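Local coordinates for protein protease LasA (Pseudomonas aeruginosa, PDB 3IT5) that cleaves pentaglycine cross-links of staphylococcal peptidoglycan as a secreted zinc-dependent metalloprotease and takes part in degrading host elastin, at residues P42-A47 with G104-A109; S63-R68 with L110-S115. All coordinates share one frame; numbering follows the deposited sequence.

Contact 1 (P42-A47 with G104-A109)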
# COMPACT_ATOMS: atom_id res chain seq x y z
N PRO A 42 1.17 16.08 -0.37
CA PRO A 42 0.91 17.48 -0.66
C PRO A 42 -0.53 17.90 -0.37
O PRO A 42 -1.30 17.14 0.23
CB PRO A 42 1.17 17.54 -2.16
CG PRO A 42 0.67 16.20 -2.66
CD PRO A 42 0.76 15.23 -1.50
N ARG A 43 -0.89 19.11 -0.80
CA ARG A 43 -2.26 19.59 -0.73
C ARG A 43 -3.08 18.99 -1.88
O ARG A 43 -2.50 18.49 -2.85
CB ARG A 43 -2.29 21.12 -0.84
CG ARG A 43 -3.37 21.77 -0.00
CD ARG A 43 -4.06 22.92 -0.72
NE ARG A 43 -5.44 23.06 -0.27
CZ ARG A 43 -5.96 24.14 0.31
NH1 ARG A 43 -5.23 25.24 0.50
NH2 ARG A 43 -7.23 24.13 0.68
N TRP A 44 -4.40 19.04 -1.77
CA TRP A 44 -5.27 18.67 -2.89
C TRP A 44 -4.98 19.57 -4.10
O TRP A 44 -4.47 20.68 -3.95
CB TRP A 44 -6.76 18.78 -2.50
CG TRP A 44 -7.19 17.83 -1.42
CD1 TRP A 44 -7.58 18.16 -0.15
CD2 TRP A 44 -7.27 16.40 -1.50
NE1 TRP A 44 -7.90 17.02 0.56
CE2 TRP A 44 -7.72 15.93 -0.24
CE3 TRP A 44 -7.01 15.46 -2.52
CZ2 TRP A 44 -7.91 14.57 0.03
CZ3 TRP A 44 -7.19 14.11 -2.25
CH2 TRP A 44 -7.64 13.67 -0.98
N GLY A 45 -5.29 19.06 -5.29
CA GLY A 45 -5.01 19.77 -6.53
C GLY A 45 -3.55 19.68 -6.96
O GLY A 45 -3.16 20.32 -7.94
N SER A 46 -2.77 18.91 -6.22
CA SER A 46 -1.35 18.67 -6.55
C SER A 46 -1.17 17.50 -7.52
O SER A 46 -2.09 16.72 -7.77
CB SER A 46 -0.54 18.40 -5.28
OG SER A 46 -0.59 19.49 -4.37
N ALA A 47 0.05 17.40 -8.06
CA ALA A 47 0.43 16.29 -8.93
C ALA A 47 0.43 14.98 -8.16
O ALA A 47 0.85 14.94 -7.00
CB ALA A 47 1.80 16.55 -9.55
N GLY A 104 -5.86 13.10 -6.74
CA GLY A 104 -5.45 14.48 -6.42
C GLY A 104 -6.63 15.39 -6.11
O GLY A 104 -6.46 16.61 -5.97
N ASN A 105 -7.82 14.81 -6.04
CA ASN A 105 -9.01 15.53 -5.60
C ASN A 105 -9.82 14.70 -4.60
O ASN A 105 -10.03 13.50 -4.81
CB ASN A 105 -9.87 15.99 -6.78
CG ASN A 105 -10.44 14.83 -7.57
OD1 ASN A 105 -11.55 14.39 -7.31
ND2 ASN A 105 -9.68 14.34 -8.54
N ILE A 106 -10.26 15.35 -3.52
CA ILE A 106 -10.97 14.68 -2.42
C ILE A 106 -12.25 13.97 -2.88
O ILE A 106 -12.69 13.00 -2.27
CB ILE A 106 -11.29 15.68 -1.27
CG1 ILE A 106 -11.49 14.94 0.05
CG2 ILE A 106 -12.49 16.57 -1.63
CD1 ILE A 106 -11.38 15.82 1.30
N ASN A 107 -12.82 14.48 -3.97
CA ASN A 107 -14.09 13.99 -4.49
C ASN A 107 -13.94 12.55 -4.96
O ASN A 107 -14.71 11.66 -4.56
CB ASN A 107 -14.57 14.90 -5.62
CG ASN A 107 -14.26 16.38 -5.35
OD1 ASN A 107 -13.10 16.77 -5.17
ND2 ASN A 107 -15.30 17.20 -5.32
N THR A 108 -12.95 12.32 -5.81
CA THR A 108 -12.61 10.98 -6.28
C THR A 108 -12.00 10.18 -5.13
O THR A 108 -12.38 9.02 -4.92
CB THR A 108 -11.67 11.02 -7.48
OG1 THR A 108 -12.23 11.88 -8.49
CG2 THR A 108 -11.46 9.63 -8.07
N ALA A 109 -11.10 10.81 -4.38
CA ALA A 109 -10.42 10.18 -3.24
C ALA A 109 -11.37 9.47 -2.28
O ALA A 109 -11.01 8.48 -1.64
CB ALA A 109 -9.58 11.21 -2.49

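Contact 2 (S63-R68 with L110-S115)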
# COMPACT_ATOMS: atom_id res chain seq x y z
N SER A 63 -14.63 0.12 -7.85
CA SER A 63 -15.17 1.44 -8.16
C SER A 63 -14.08 2.28 -8.82
O SER A 63 -12.93 1.84 -8.92
CB SER A 63 -15.66 2.13 -6.88
OG SER A 63 -14.56 2.54 -6.07
N ARG A 64 -14.44 3.49 -9.25
CA ARG A 64 -13.48 4.43 -9.86
C ARG A 64 -12.28 4.77 -8.95
O ARG A 64 -11.26 5.28 -9.42
CB ARG A 64 -14.19 5.72 -10.30
CG ARG A 64 -14.74 6.60 -9.17
CD ARG A 64 -15.67 7.70 -9.70
NE ARG A 64 -14.92 8.79 -10.33
CZ ARG A 64 -14.72 9.99 -9.78
NH1 ARG A 64 -15.21 10.28 -8.59
NH2 ARG A 64 -14.02 10.90 -10.44
N CYS A 65 -12.41 4.47 -7.66
CA CYS A 65 -11.40 4.84 -6.68
C CYS A 65 -10.89 3.68 -5.81
O CYS A 65 -10.19 3.91 -4.82
CB CYS A 65 -11.93 5.98 -5.81
SG CYS A 65 -13.00 5.51 -4.44
N GLN A 66 -11.21 2.45 -6.19
CA GLN A 66 -10.77 1.28 -5.42
C GLN A 66 -10.51 0.04 -6.27
O GLN A 66 -11.30 -0.28 -7.17
CB GLN A 66 -11.76 0.94 -4.29
CG GLN A 66 -11.13 0.10 -3.17
CD GLN A 66 -12.07 -0.18 -2.01
OE1 GLN A 66 -11.63 -0.20 -0.85
NE2 GLN A 66 -13.34 -0.41 -2.30
N VAL A 67 -9.40 -0.64 -5.96
CA VAL A 67 -8.91 -1.81 -6.69
C VAL A 67 -8.38 -2.84 -5.69
O VAL A 67 -7.80 -2.48 -4.66
CB VAL A 67 -7.76 -1.42 -7.66
CG1 VAL A 67 -7.02 -2.66 -8.19
CG2 VAL A 67 -8.28 -0.60 -8.83
N ARG A 68 -8.60 -4.12 -6.00
CA ARG A 68 -8.03 -5.23 -5.23
C ARG A 68 -7.26 -6.15 -6.18
O ARG A 68 -7.71 -6.43 -7.29
CB ARG A 68 -9.15 -5.99 -4.49
CG ARG A 68 -8.75 -7.28 -3.76
CD ARG A 68 -8.55 -7.11 -2.24
NE ARG A 68 -9.54 -6.22 -1.61
CZ ARG A 68 -10.68 -6.61 -1.05
NH1 ARG A 68 -11.03 -7.89 -1.01
NH2 ARG A 68 -11.48 -5.70 -0.51
N LEU A 110 -12.60 9.98 -2.18
CA LEU A 110 -13.57 9.42 -1.26
C LEU A 110 -14.85 9.02 -1.99
O LEU A 110 -15.95 9.30 -1.53
CB LEU A 110 -13.86 10.42 -0.12
CG LEU A 110 -12.67 10.91 0.70
CD1 LEU A 110 -13.07 12.09 1.56
CD2 LEU A 110 -12.05 9.81 1.57
N CYS A 111 -14.70 8.33 -3.13
CA CYS A 111 -15.85 7.84 -3.90
C CYS A 111 -16.70 6.83 -3.12
O CYS A 111 -17.91 6.69 -3.35
CB CYS A 111 -15.39 7.24 -5.25
SG CYS A 111 -14.88 5.49 -5.23
N GLU A 112 -16.06 6.12 -2.19
CA GLU A 112 -16.75 5.12 -1.38
C GLU A 112 -16.78 5.52 0.10
O GLU A 112 -16.84 4.66 0.97
CB GLU A 112 -16.14 3.73 -1.59
CG GLU A 112 -16.52 3.10 -2.93
CD GLU A 112 -15.90 1.74 -3.14
OE1 GLU A 112 -16.48 0.73 -2.67
OE2 GLU A 112 -14.84 1.67 -3.79
N GLY A 113 -16.76 6.83 0.35
CA GLY A 113 -16.83 7.38 1.70
C GLY A 113 -15.47 7.54 2.37
O GLY A 113 -14.43 7.36 1.74
N GLY A 114 -15.51 7.86 3.67
CA GLY A 114 -14.31 7.97 4.49
C GLY A 114 -13.88 9.42 4.69
O GLY A 114 -14.69 10.34 4.51
N SER A 115 -12.63 9.59 5.11
CA SER A 115 -12.01 10.90 5.24
C SER A 115 -10.58 10.83 4.72
O SER A 115 -10.05 9.75 4.50
CB SER A 115 -12.02 11.38 6.70
OG SER A 115 -13.16 12.18 6.96

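Contact 1 (P42-A47 with G104-A109)
W44 lies against I106 and A109, its indole meeting the first and last residues of the helix 106-109. I106 comes over one face of the ring: its CB is 3.9 Å from the centroid of the six-membered ring, a CH-pi contact displaced toward the rim. Its backbone N lies over the same face, 3.4 Å from CE3 of W44. With CG1 of I106 anti to its backbone N (chi1 -157°), that branch runs over the ring, CG1 3.6 Å from CZ2 of W44. A109 arrives obliquely, its CB 3.5 Å from CH2 of W44; a methyl suits so close an approach to the ring. W44 sets CG anti to its carbonyl carbon (chi1 -64°), which brings CG nearer I106 than CB is.

G104 O lies at the ring edge, in plane, and accepts from the backbone N of G45 at 2.8 Å, nearly in line with the carbonyl. The positive phi of G45 (78°) suits its place in the type II turn R43-S46, which S46 braces by giving its OG proton to R43 O at 2.6 Å. N105 caps the helix: its OD1 takes T108 N at 2.9 Å from above the amide plane and T108 OG1 in that plane, on a lone pair.

At the surface, the loop between strands 34-38 and 50-52 meets the helix that follows strand 98-102. S116 and P119, in the loop before strand 121-127, also touch W44, and A109 O accepts from ND1 of H81 on strand 75-83, a probable catalytic residue.

Contact 2 (S63-R68 with L110-S115)
The carboxylate of E112 is approached obliquely from its two sides, S63 OG lying out of its plane on one and Q66 NE2 on the other. Carboxylate and amide planes stand 86° apart, and OE2 of E112 sits above the amide plane, 3.0 Å from Q66 NE2. Q66 OE1 is taken by N78 ND2 on strand 75-83, which helps fix the amide. S63 OG donates to OE2 of E112; the refined 2.5 Å is very short and its exact value doubtful. The same OG accepts from C65 N at 3.3 Å, an ST turn, so one small hydroxyl links the turn to the glutamate.

Beside this polar cluster runs the C65-C111 disulfide, its SG atoms 2.0 Å apart with a left-handed twist (chi3 -80°). Across this contact R64 contributes its aliphatic CG, 4.0 Å from C111 CB.

S63-Q66 is the type I turn of a tight beta hairpin between strands 57-63 and 66-70, here cross-linked to a second type I turn, L110-G113. The bridge lies near the probable active site of this M23 peptidase, the C65 side chain about 6 Å from that of H81, a probable proton donor/acceptor.

In the fold
From the N terminus the chain passes first through 42-47, then 63-68, then 104-109, which runs straight on into 110-115. Contact 1 closes the loop between 47 and 104, and contact 2 that between 68 and 110; the two loops cross. Contact 1 joins the surface loop before strand 50-52 to the short helix; contact 2 joins the tip of the hairpin 57-70 to the segment leaving that helix. The helix has contact 1 at its first and last residues, and contact 2 begins where the chain leaves it; a weak hydrogen bond from R64 NH2 to T108 OG1 connects the contacts directly. Together they tie peripheral loops to the antiparallel sheet that carries H81 and the zinc ligand H122.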